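Local coordinates for HhaI Restriction Endonuclease (Haemophilus parahaemolyticus, PDB 6UKF), which probably cleaves double-stranded DNA at its recognition sequence GCGC as a restriction endonuclease, at residues Glu145-Ser159 with Ser223-Lys237. Sequence-based numbering, arbitrary orientation.
With CA (calcium ion), chain R; EDO (1,2-ethanediol), chain F; PO4 (phosphate ion), chain Q; EDO (1,2-ethanediol), chain D.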
ATOM      1  N   GLU A 145      -8.588 -15.246  -7.097  1.00  9.17           N
ATOM      2  CA  GLU A 145     -10.009 -14.937  -7.214  1.00 10.11           C
ATOM      3  C   GLU A 145     -10.880 -15.825  -6.334  1.00  9.42           C
ATOM      4  O   GLU A 145     -12.039 -15.480  -6.083  1.00 10.83           O
ATOM      5  CB  GLU A 145     -10.464 -15.026  -8.676  1.00 12.12           C
ATOM      6  CG  GLU A 145     -10.620 -16.440  -9.242  1.00 13.64           C
ATOM      7  CD  GLU A 145      -9.301 -17.088  -9.637  1.00 14.26           C
ATOM      8  OE1 GLU A 145      -8.281 -16.527  -9.393  1.00 13.71           O
ATOM      9  OE2 GLU A 145      -9.346 -18.270 -10.249  1.00 20.65           O
ATOM     10  N   HIS A 146     -10.359 -16.963  -5.877  1.00  8.71           N
ATOM     11  CA  HIS A 146     -11.125 -17.839  -5.003  1.00  9.43           C
ATOM     12  C   HIS A 146     -11.180 -17.336  -3.570  1.00  8.33           C
ATOM     13  O   HIS A 146     -11.931 -17.895  -2.762  1.00 10.19           O
ATOM     14  CB  HIS A 146     -10.534 -19.248  -5.039  1.00  9.75           C
ATOM     15  CG  HIS A 146     -10.602 -19.887  -6.390  1.00 11.14           C
ATOM     16  ND1 HIS A 146     -11.795 -20.233  -6.987  1.00 14.10           N
ATOM     17  CD2 HIS A 146      -9.628 -20.232  -7.263  1.00 13.52           C
ATOM     18  CE1 HIS A 146     -11.552 -20.768  -8.170  1.00 16.25           C
ATOM     19  NE2 HIS A 146     -10.245 -20.781  -8.361  1.00 15.83           N
ATOM     20  N   TYR A 147     -10.423 -16.297  -3.244  1.00  8.18           N
ATOM     21  CA  TYR A 147     -10.295 -15.812  -1.878  1.00  8.27           C
ATOM     22  C   TYR A 147     -10.780 -14.389  -1.686  1.00  8.45           C
ATOM     23  O   TYR A 147     -11.333 -14.078  -0.630  1.00  9.03           O
ATOM     24  CB  TYR A 147      -8.830 -15.911  -1.440  1.00  9.06           C
ATOM     25  CG  TYR A 147      -8.363 -17.340  -1.383  1.00  8.80           C
ATOM     26  CD1 TYR A 147      -7.829 -17.959  -2.503  1.00  8.08           C
ATOM     27  CD2 TYR A 147      -8.493 -18.085  -0.221  1.00  9.94           C
ATOM     28  CE1 TYR A 147      -7.416 -19.275  -2.461  1.00  8.59           C
ATOM     29  CE2 TYR A 147      -8.081 -19.399  -0.168  1.00 10.21           C
ATOM     30  CZ  TYR A 147      -7.548 -19.991  -1.290  1.00  9.24           C
ATOM     31  OH  TYR A 147      -7.134 -21.301  -1.232  1.00 10.50           O
ATOM     32  N   PHE A 148     -10.581 -13.511  -2.667  1.00  8.55           N
ATOM     33  CA  PHE A 148     -10.889 -12.099  -2.511  1.00  8.21           C
ATOM     34  C   PHE A 148     -11.815 -11.619  -3.615  1.00  8.44           C
ATOM     35  O   PHE A 148     -11.632 -11.959  -4.788  1.00 10.08           O
ATOM     36  CB  PHE A 148      -9.617 -11.240  -2.556  1.00  8.94           C
ATOM     37  CG  PHE A 148      -8.842 -11.233  -1.272  1.00  8.92           C
ATOM     38  CD1 PHE A 148      -9.235 -10.426  -0.219  1.00  9.41           C
ATOM     39  CD2 PHE A 148      -7.717 -12.023  -1.118  1.00  9.92           C
ATOM     40  CE1 PHE A 148      -8.526 -10.412   0.965  1.00  9.18           C
ATOM     41  CE2 PHE A 148      -7.002 -12.012   0.066  1.00 10.68           C
ATOM     42  CZ  PHE A 148      -7.409 -11.206   1.110  1.00 10.48           C
ATOM     43  N   ASN A 149     -12.810 -10.832  -3.221  1.00  8.24           N
ATOM     44  CA  ASN A 149     -13.515  -9.964  -4.150  1.00  9.03           C
ATOM     45  C   ASN A 149     -12.655  -8.735  -4.412  1.00  8.85           C
ATOM     46  O   ASN A 149     -11.940  -8.260  -3.526  1.00  9.75           O
ATOM     47  CB  ASN A 149     -14.848  -9.521  -3.550  1.00 10.46           C
ATOM     48  CG  ASN A 149     -15.790 -10.685  -3.290  1.00 12.76           C
ATOM     49  OD1 ASN A 149     -16.308 -10.851  -2.184  1.00 18.87           O
ATOM     50  ND2 ASN A 149     -16.010 -11.501  -4.309  1.00 12.68           N
ATOM     51  N   VAL A 150     -12.719  -8.224  -5.640  1.00  8.21           N
ATOM     52  CA  VAL A 150     -11.864  -7.124  -6.068  1.00  8.41           C
ATOM     53  C   VAL A 150     -12.708  -6.038  -6.715  1.00  9.06           C
ATOM     54  O   VAL A 150     -13.637  -6.329  -7.476  1.00 10.15           O
ATOM     55  CB  VAL A 150     -10.771  -7.601  -7.049  1.00  9.73           C
ATOM     56  CG1 VAL A 150      -9.815  -6.455  -7.379  1.00 11.10           C
ATOM     57  CG2 VAL A 150     -10.021  -8.788  -6.474  1.00 10.50           C
ATOM     58  N   SER A 151     -12.379  -4.786  -6.412  1.00  8.90           N
ATOM     59  CA  SER A 151     -12.917  -3.633  -7.115  1.00  9.64           C
ATOM     60  C   SER A 151     -11.771  -2.680  -7.433  1.00  8.68           C
ATOM     61  O   SER A 151     -10.656  -2.811  -6.919  1.00  9.19           O
ATOM     62  CB  SER A 151     -14.007  -2.919  -6.306  1.00 12.06           C
ATOM     63  OG  SER A 151     -13.472  -2.313  -5.146  1.00 13.24           O
ATOM     64  N   CYS A 152     -12.062  -1.709  -8.290  1.00  8.64           N
ATOM     65  CA  CYS A 152     -11.038  -0.826  -8.829  1.00  9.12           C
ATOM     66  C   CYS A 152     -11.609   0.576  -8.942  1.00  8.67           C
ATOM     67  O   CYS A 152     -12.713   0.755  -9.460  1.00  9.84           O
ATOM     68  CB  CYS A 152     -10.593  -1.338 -10.203  1.00 10.44           C
ATOM     69  SG  CYS A 152      -9.397  -0.313 -11.046  1.00 14.14           S
ATOM     70  N   THR A 153     -10.863   1.565  -8.452  1.00  8.43           N
ATOM     71  CA  THR A 153     -11.295   2.949  -8.534  0.69  8.77           C
ATOM     72  C   THR A 153     -10.132   3.825  -8.970  1.00  8.13           C
ATOM     73  O   THR A 153      -8.961   3.458  -8.852  1.00  9.13           O
ATOM     74  CB  THR A 153     -11.877   3.448  -7.202  0.69  9.99           C
ATOM     75  OG1 THR A 153     -12.648   4.634  -7.437  0.69 10.75           O
ATOM     76  CG2 THR A 153     -10.768   3.753  -6.196  0.69  8.97           C
ATOM     77  N   TYR A 154     -10.482   4.990  -9.507  1.00  8.16           N
ATOM     78  CA  TYR A 154      -9.526   6.024  -9.882  1.00  8.09           C
ATOM     79  C   TYR A 154      -9.755   7.194  -8.936  1.00  8.40           C
ATOM     80  O   TYR A 154     -10.838   7.788  -8.935  1.00  9.14           O
ATOM     81  CB  TYR A 154      -9.758   6.447 -11.331  1.00  8.76           C
ATOM     82  CG  TYR A 154      -8.769   7.454 -11.882  1.00  8.49           C
ATOM     83  CD1 TYR A 154      -7.400   7.224 -11.840  1.00  8.80           C
ATOM     84  CD2 TYR A 154      -9.217   8.620 -12.487  1.00  9.48           C
ATOM     85  CE1 TYR A 154      -6.506   8.145 -12.368  1.00  9.22           C
ATOM     86  CE2 TYR A 154      -8.335   9.538 -13.016  1.00 10.01           C
ATOM     87  CZ  TYR A 154      -6.984   9.300 -12.956  1.00  9.51           C
ATOM     88  OH  TYR A 154      -6.118  10.226 -13.495  1.00 11.07           O
ATOM     89  N   ARG A 155      -8.758   7.503  -8.109  1.00  8.26           N
ATOM     90  CA  ARG A 155      -8.930   8.540  -7.103  1.00  8.51           C
ATOM     91  C   ARG A 155      -7.624   9.280  -6.874  1.00  8.91           C
ATOM     92  O   ARG A 155      -6.535   8.720  -7.022  1.00  8.49           O
ATOM     93  CB  ARG A 155      -9.435   7.974  -5.767  1.00  8.89           C
ATOM     94  CG  ARG A 155      -8.449   7.090  -4.993  1.00  9.20           C
ATOM     95  CD  ARG A 155      -9.114   6.596  -3.716  1.00  8.50           C
ATOM     96  NE  ARG A 155      -8.319   5.642  -2.948  1.00  8.75           N
ATOM     97  CZ  ARG A 155      -7.509   5.963  -1.939  1.00  8.55           C
ATOM     98  NH1 ARG A 155      -7.356   7.226  -1.566  1.00  9.11           N
ATOM     99  NH2 ARG A 155      -6.843   5.009  -1.303  1.00  8.78           N
ATOM    100  N   ILE A 156      -7.757  10.554  -6.503  1.00  9.69           N
ATOM    101  CA  ILE A 156      -6.621  11.317  -6.009  1.00 10.00           C
ATOM    102  C   ILE A 156      -6.124  10.668  -4.732  1.00  9.81           C
ATOM    103  O   ILE A 156      -6.897  10.444  -3.793  1.00 12.91           O
ATOM    104  CB  ILE A 156      -7.047  12.766  -5.729  1.00 10.61           C
ATOM    105  CG1 ILE A 156      -7.481  13.466  -7.016  1.00 11.77           C
ATOM    106  CG2 ILE A 156      -5.920  13.530  -5.036  1.00 11.48           C
ATOM    107  CD1 ILE A 156      -8.143  14.812  -6.775  1.00 14.14           C
ATOM    108  N   LYS A 157      -4.832  10.369  -4.680  1.00  9.57           N
ATOM    109  CA  LYS A 157      -4.198   9.960  -3.428  1.00  9.35           C
ATOM    110  C   LYS A 157      -2.961  10.828  -3.229  1.00  9.30           C
ATOM    111  O   LYS A 157      -1.943  10.647  -3.904  1.00  9.07           O
ATOM    112  CB  LYS A 157      -3.869   8.473  -3.383  1.00  8.88           C
ATOM    113  CG  LYS A 157      -3.292   8.052  -2.033  1.00  9.19           C
ATOM    114  CD  LYS A 157      -3.414   6.554  -1.765  1.00  9.45           C
ATOM    115  CE  LYS A 157      -2.691   5.705  -2.803  1.00  8.66           C
ATOM    116  NZ  LYS A 157      -1.213   5.882  -2.785  1.00  8.48           N
ATOM    117  N   LYS A 158      -3.078  11.784  -2.313  1.00  9.43           N
ATOM    118  CA  LYS A 158      -1.967  12.650  -1.959  1.00  9.88           C
ATOM    119  C   LYS A 158      -0.726  11.820  -1.663  1.00  9.65           C
ATOM    120  O   LYS A 158      -0.804  10.761  -1.036  1.00  9.93           O
ATOM    121  CB  LYS A 158      -2.370  13.439  -0.713  1.00 11.24           C
ATOM    122  CG  LYS A 158      -1.408  14.519  -0.292  1.00 12.17           C
ATOM    123  CD  LYS A 158      -1.868  15.116   1.023  1.00 13.03           C
ATOM    124  CE  LYS A 158      -0.969  16.241   1.485  1.00 13.58           C
ATOM    125  NZ  LYS A 158      -1.379  16.735   2.830  1.00 14.99           N
ATOM    126  N   SER A 159       0.425  12.309  -2.119  1.00  9.74           N
ATOM    127  CA  SER A 159       1.680  11.635  -1.827  1.00 10.01           C
ATOM    128  C   SER A 159       2.021  11.772  -0.345  1.00  9.75           C
ATOM    129  O   SER A 159       1.385  12.515   0.408  1.00 10.80           O
ATOM    130  CB  SER A 159       2.802  12.182  -2.710  1.00 10.45           C
ATOM    131  OG  SER A 159       2.586  11.847  -4.072  1.00 10.88           O
ATOM    132  N   SER A 223       3.123  16.331   1.910  1.00 13.57           N
ATOM    133  CA  SER A 223       3.336  16.517   0.485  1.00 13.90           C
ATOM    134  C   SER A 223       2.445  17.626  -0.063  1.00 15.15           C
ATOM    135  O   SER A 223       1.450  18.022   0.550  1.00 16.27           O
ATOM    136  CB  SER A 223       3.003  15.223  -0.258  1.00 14.64           C
ATOM    137  OG  SER A 223       3.221  15.353  -1.651  1.00 14.89           O
ATOM    138  N   ASN A 224       2.811  18.111  -1.249  1.00 16.41           N
ATOM    139  CA  ASN A 224       1.969  18.996  -2.040  1.00 18.71           C
ATOM    140  C   ASN A 224       1.570  18.343  -3.360  1.00 17.44           C
ATOM    141  O   ASN A 224       1.068  19.033  -4.253  1.00 20.95           O
ATOM    142  CB  ASN A 224       2.674  20.333  -2.296  1.00 23.01           C
ATOM    143  CG  ASN A 224       2.894  21.136  -1.023  1.00 30.02           C
ATOM    144  OD1 ASN A 224       2.029  21.185  -0.147  1.00 33.00           O
ATOM    145  ND2 ASN A 224       4.059  21.770  -0.916  1.00 33.49           N
ATOM    146  N   THR A 225       1.778  17.032  -3.504  1.00 15.34           N
ATOM    147  CA  THR A 225       1.481  16.305  -4.732  1.00 14.76           C
ATOM    148  C   THR A 225       0.152  15.573  -4.573  1.00 13.85           C
ATOM    149  O   THR A 225      -0.029  14.803  -3.623  1.00 12.72           O
ATOM    150  CB  THR A 225       2.600  15.306  -5.038  1.00 14.82           C
ATOM    151  OG1 THR A 225       3.855  15.996  -5.125  1.00 16.93           O
ATOM    152  CG2 THR A 225       2.326  14.583  -6.346  1.00 15.35           C
ATOM    153  N   PHE A 226      -0.763  15.800  -5.514  1.00 13.00           N
ATOM    154  CA  PHE A 226      -2.136  15.304  -5.443  1.00 13.06           C
ATOM    155  C   PHE A 226      -2.526  14.616  -6.747  1.00 12.63           C
ATOM    156  O   PHE A 226      -3.539  14.937  -7.370  1.00 14.94           O
ATOM    157  CB  PHE A 226      -3.130  16.419  -5.129  1.00 15.17           C
ATOM    158  CG  PHE A 226      -3.009  16.974  -3.743  1.00 17.34           C
ATOM    159  CD1 PHE A 226      -3.808  16.493  -2.720  1.00 18.33           C
ATOM    160  CD2 PHE A 226      -2.104  17.983  -3.464  1.00 19.91           C
ATOM    161  CE1 PHE A 226      -3.704  17.006  -1.442  1.00 20.04           C
ATOM    162  CE2 PHE A 226      -1.994  18.501  -2.189  1.00 21.01           C
ATOM    163  CZ  PHE A 226      -2.796  18.010  -1.176  1.00 20.83           C
ATOM    164  N   ASN A 227      -1.697  13.682  -7.205  1.00 11.12           N
ATOM    165  CA  ASN A 227      -2.010  12.965  -8.432  1.00 11.08           C
ATOM    166  C   ASN A 227      -3.005  11.837  -8.157  1.00  9.66           C
ATOM    167  O   ASN A 227      -3.281  11.475  -7.011  1.00 10.41           O
ATOM    168  CB  ASN A 227      -0.731  12.440  -9.085  1.00 12.01           C
ATOM    169  CG  ASN A 227       0.124  13.558  -9.660  1.00 13.92           C
ATOM    170  OD1 ASN A 227      -0.377  14.647  -9.948  1.00 17.06           O
ATOM    171  ND2 ASN A 227       1.415  13.296  -9.830  1.00 14.86           N
ATOM    172  N   ALA A 228      -3.558  11.289  -9.237  1.00  9.72           N
ATOM    173  CA  ALA A 228      -4.621  10.299  -9.166  1.00  9.29           C
ATOM    174  C   ALA A 228      -4.117   8.957  -9.674  1.00  8.66           C
ATOM    175  O   ALA A 228      -3.383   8.887 -10.667  1.00  9.69           O
ATOM    176  CB  ALA A 228      -5.831  10.740  -9.994  1.00 11.61           C
ATOM    177  N   ASN A 229      -4.545   7.911  -8.991  1.00  8.33           N
ATOM    178  CA  ASN A 229      -4.112   6.548  -9.329  1.00  8.20           C
ATOM    179  C   ASN A 229      -5.299   5.603  -9.447  1.00  8.03           C
ATOM    180  O   ASN A 229      -6.299   5.753  -8.718  1.00  8.64           O
ATOM    181  CB  ASN A 229      -3.125   5.984  -8.294  1.00  8.82           C
ATOM    182  CG  ASN A 229      -3.434   6.367  -6.857  1.00  8.62           C
ATOM    183  OD1 ASN A 229      -2.550   6.830  -6.131  1.00 12.31           O
ATOM    184  ND2 ASN A 229      -4.675   6.169  -6.424  1.00  9.27           N
ATOM    185  N   VAL A 230      -5.194   4.695 -10.405  1.00  7.53           N
ATOM    186  CA  VAL A 230      -5.997   3.486 -10.364  1.00  8.12           C
ATOM    187  C   VAL A 230      -5.499   2.657  -9.194  1.00  8.05           C
ATOM    188  O   VAL A 230      -4.290   2.463  -9.030  1.00  8.82           O
ATOM    189  CB  VAL A 230      -5.851   2.726 -11.689  1.00  7.78           C
ATOM    190  CG1 VAL A 230      -6.568   1.396 -11.625  1.00  8.69           C
ATOM    191  CG2 VAL A 230      -6.375   3.572 -12.840  1.00  9.07           C
ATOM    192  N   ILE A 231      -6.416   2.192  -8.354  1.00  7.54           N
ATOM    193  CA  ILE A 231      -6.029   1.494  -7.132  1.00  7.52           C
ATOM    194  C   ILE A 231      -7.070   0.428  -6.830  1.00  7.64           C
ATOM    195  O   ILE A 231      -8.273   0.641  -7.005  1.00  7.82           O
ATOM    196  CB  ILE A 231      -5.799   2.489  -5.972  1.00  8.26           C
ATOM    197  CG1 ILE A 231      -5.372   1.754  -4.701  1.00  8.09           C
ATOM    198  CG2 ILE A 231      -7.040   3.344  -5.728  1.00  8.90           C
ATOM    199  CD1 ILE A 231      -4.682   2.651  -3.708  1.00  9.41           C
ATOM    200  N   PHE A 232      -6.594  -0.731  -6.392  1.00  7.35           N
ATOM    201  CA  PHE A 232      -7.427  -1.909  -6.217  1.00  7.79           C
ATOM    202  C   PHE A 232      -7.749  -2.127  -4.749  1.00  7.66           C
ATOM    203  O   PHE A 232      -6.888  -1.974  -3.880  1.00  8.28           O
ATOM    204  CB  PHE A 232      -6.716  -3.131  -6.796  1.00  8.79           C
ATOM    205  CG  PHE A 232      -6.431  -2.998  -8.257  1.00  8.04           C
ATOM    206  CD1 PHE A 232      -5.228  -2.479  -8.701  1.00 10.10           C
ATOM    207  CD2 PHE A 232      -7.395  -3.332  -9.193  1.00 11.22           C
ATOM    208  CE1 PHE A 232      -4.978  -2.328 -10.050  1.00 10.11           C
ATOM    209  CE2 PHE A 232      -7.148  -3.184 -10.546  1.00 11.89           C
ATOM    210  CZ  PHE A 232      -5.937  -2.681 -10.973  1.00  9.79           C
ATOM    211  N   SER A 233      -9.003  -2.473  -4.483  1.00  8.22           N
ATOM    212  CA  SER A 233      -9.462  -2.832  -3.153  1.00  8.49           C
ATOM    213  C   SER A 233      -9.913  -4.283  -3.164  1.00  8.13           C
ATOM    214  O   SER A 233     -10.483  -4.762  -4.150  1.00  9.23           O
ATOM    215  CB  SER A 233     -10.618  -1.937  -2.709  1.00  9.65           C
ATOM    216  OG  SER A 233     -10.164  -0.615  -2.491  1.00 11.86           O
ATOM    217  N   ILE A 234      -9.645  -4.984  -2.069  1.00  7.88           N
ATOM    218  CA  ILE A 234      -9.981  -6.393  -1.960  1.00  7.86           C
ATOM    219  C   ILE A 234     -10.713  -6.632  -0.651  1.00  8.42           C
ATOM    220  O   ILE A 234     -10.455  -5.973   0.363  1.00  8.96           O
ATOM    221  CB  ILE A 234      -8.739  -7.308  -2.097  1.00  8.59           C
ATOM    222  CG1 ILE A 234      -7.766  -7.111  -0.933  1.00  8.68           C
ATOM    223  CG2 ILE A 234      -8.054  -7.045  -3.431  1.00  9.38           C
ATOM    224  CD1 ILE A 234      -6.563  -8.044  -0.987  1.00  9.16           C
ATOM    225  N   SER A 235     -11.650  -7.578  -0.683  1.00  8.14           N
ATOM    226  CA  SER A 235     -12.410  -7.971   0.493  0.60  8.86           C
ATOM    227  C   SER A 235     -12.463  -9.491   0.539  1.00  8.57           C
ATOM    228  O   SER A 235     -12.897 -10.126  -0.428  1.00  9.08           O
ATOM    229  CB  SER A 235     -13.825  -7.395   0.443  0.60 11.60           C
ATOM    230  OG  SER A 235     -14.522  -7.661   1.645  0.60 13.77           O
ATOM    231  N   LEU A 236     -12.022 -10.063   1.654  1.00  8.89           N
ATOM    232  CA  LEU A 236     -11.987 -11.511   1.794  1.00  9.40           C
ATOM    233  C   LEU A 236     -13.392 -12.086   1.659  1.00  9.29           C
ATOM    234  O   LEU A 236     -14.345 -11.585   2.259  1.00 12.04           O
ATOM    235  CB  LEU A 236     -11.388 -11.871   3.154  1.00 10.83           C
ATOM    236  CG  LEU A 236     -11.046 -13.339   3.415  1.00 11.33           C
ATOM    237  CD1 LEU A 236     -10.029 -13.864   2.419  1.00 11.50           C
ATOM    238  CD2 LEU A 236     -10.520 -13.498   4.833  1.00 14.67           C
ATOM    239  N   LYS A 237     -13.517 -13.140   0.858  1.00  9.64           N
ATOM    240  CA  LYS A 237     -14.807 -13.778   0.643  1.00 10.55           C
ATOM    241  C   LYS A 237     -15.279 -14.502   1.898  1.00 12.41           C
ATOM    242  O   LYS A 237     -14.484 -15.032   2.677  1.00 14.13           O
ATOM    243  CB  LYS A 237     -14.714 -14.782  -0.503  1.00 11.08           C
ATOM    244  CG  LYS A 237     -14.549 -14.139  -1.863  1.00 11.90           C
ATOM    245  CD  LYS A 237     -14.408 -15.187  -2.946  1.00 16.10           C
ATOM    246  CE  LYS A 237     -14.609 -14.585  -4.324  1.00 21.11           C
ATOM    247  NZ  LYS A 237     -14.627 -15.628  -5.382  1.00 21.70           N
TER
HETATM  248 CA    CA R 715     -12.975   0.470  -5.106  1.00 29.59          CA
HETATM  249  C1  EDO F 703     -13.656  -4.646  -2.322  1.00 19.66           C
HETATM  250  O1  EDO F 703     -14.096  -3.378  -2.815  1.00 22.77           O
HETATM  251  C2  EDO F 703     -14.047  -5.743  -3.306  1.00 19.23           C
HETATM  252  O2  EDO F 703     -15.466  -5.759  -3.490  1.00 21.62           O
HETATM  253  P   PO4 Q 714     -15.044 -18.953  -6.451  1.00 19.72           P
HETATM  254  O1  PO4 Q 714     -15.803 -18.219  -5.373  1.00 20.22           O
HETATM  255  O2  PO4 Q 714     -16.022 -19.599  -7.400  1.00 23.69           O
HETATM  256  O3  PO4 Q 714     -14.170 -17.985  -7.209  1.00 24.24           O
HETATM  257  O4  PO4 Q 714     -14.178 -20.020  -5.826  1.00 18.11           O
HETATM  258  C1  EDO D 701      -4.754  16.699   2.870  1.00 31.98           C
HETATM  259  O1  EDO D 701      -4.152  17.927   2.447  1.00 31.67           O
HETATM  260  C2  EDO D 701      -5.114  16.807   4.347  1.00 33.58           C
HETATM  261  O2  EDO D 701      -3.912  16.722   5.121  1.00 35.22           O
HETATM  262  O   HOH W   1     -16.386 -10.084   0.825  1.00 25.76           O
HETATM  263  O   HOH W   2       0.042  11.889  -5.471  1.00 10.76           O
HETATM  264  O   HOH W   3       0.175  19.239   2.609  1.00 20.75           O
HETATM  265  O   HOH W   4       1.647  13.960   2.810  1.00 12.55           O
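Lys237 reaches back to the start of 145-159, where its NZ donates to Glu145 O at 2.7 Å, nearly along the C=O axis, and also to O1 of a phosphate ion whose O4 accepts from His146 ND1. Its backbone N bonds Tyr147 O, and from there an antiparallel ladder pairs strands 148-156 and 228-236 inside a sheet, with strand 51-62 beyond 228-236. Asn149, Ser151, Thr153 and Arg155 each exchange two backbone hydrogen bonds with Ser235, Ser233, Ile231 and Asn229, respectively; the Ile231 N to Thr153 O bond is 2.9 Å long. Past the strands, one hydrogen bond each from Lys157 N to Asn227 O and from Ser159 N to Thr225 O carries the pairing on, and a water ties Lys157 O to Asn227 N.

The face bearing Ser151 and Arg155 serves ion and DNA. Ser151 OG binds the calcium ion at 2.8 Å, while the end of Arg155 reaches O6 of a guanine base. Ile231 CG2 packs 3.8 Å from Arg155 NE. Just past the strand, Lys157 NZ also reaches a guanine O6, and Lys158, whose NZ pairs with a DNA phosphate, runs fully extended over the Phe226 ring, its CG 4.0 Å from the ring centroid.

On the other face the contact is apolar. A chi1 of 177° turns Cys152 SG away from the backbone N, to where it meets the Phe232 ring obliquely and touches Val230 CG1 at 3.4 Å. Back at the Lys237 end the Phe148 ring is sandwiched: Leu236 CD1 sits toward the rim of one face, and Ile234 CD1 stands over the centre of the other, 3.6 Å from the Phe148 ring centroid.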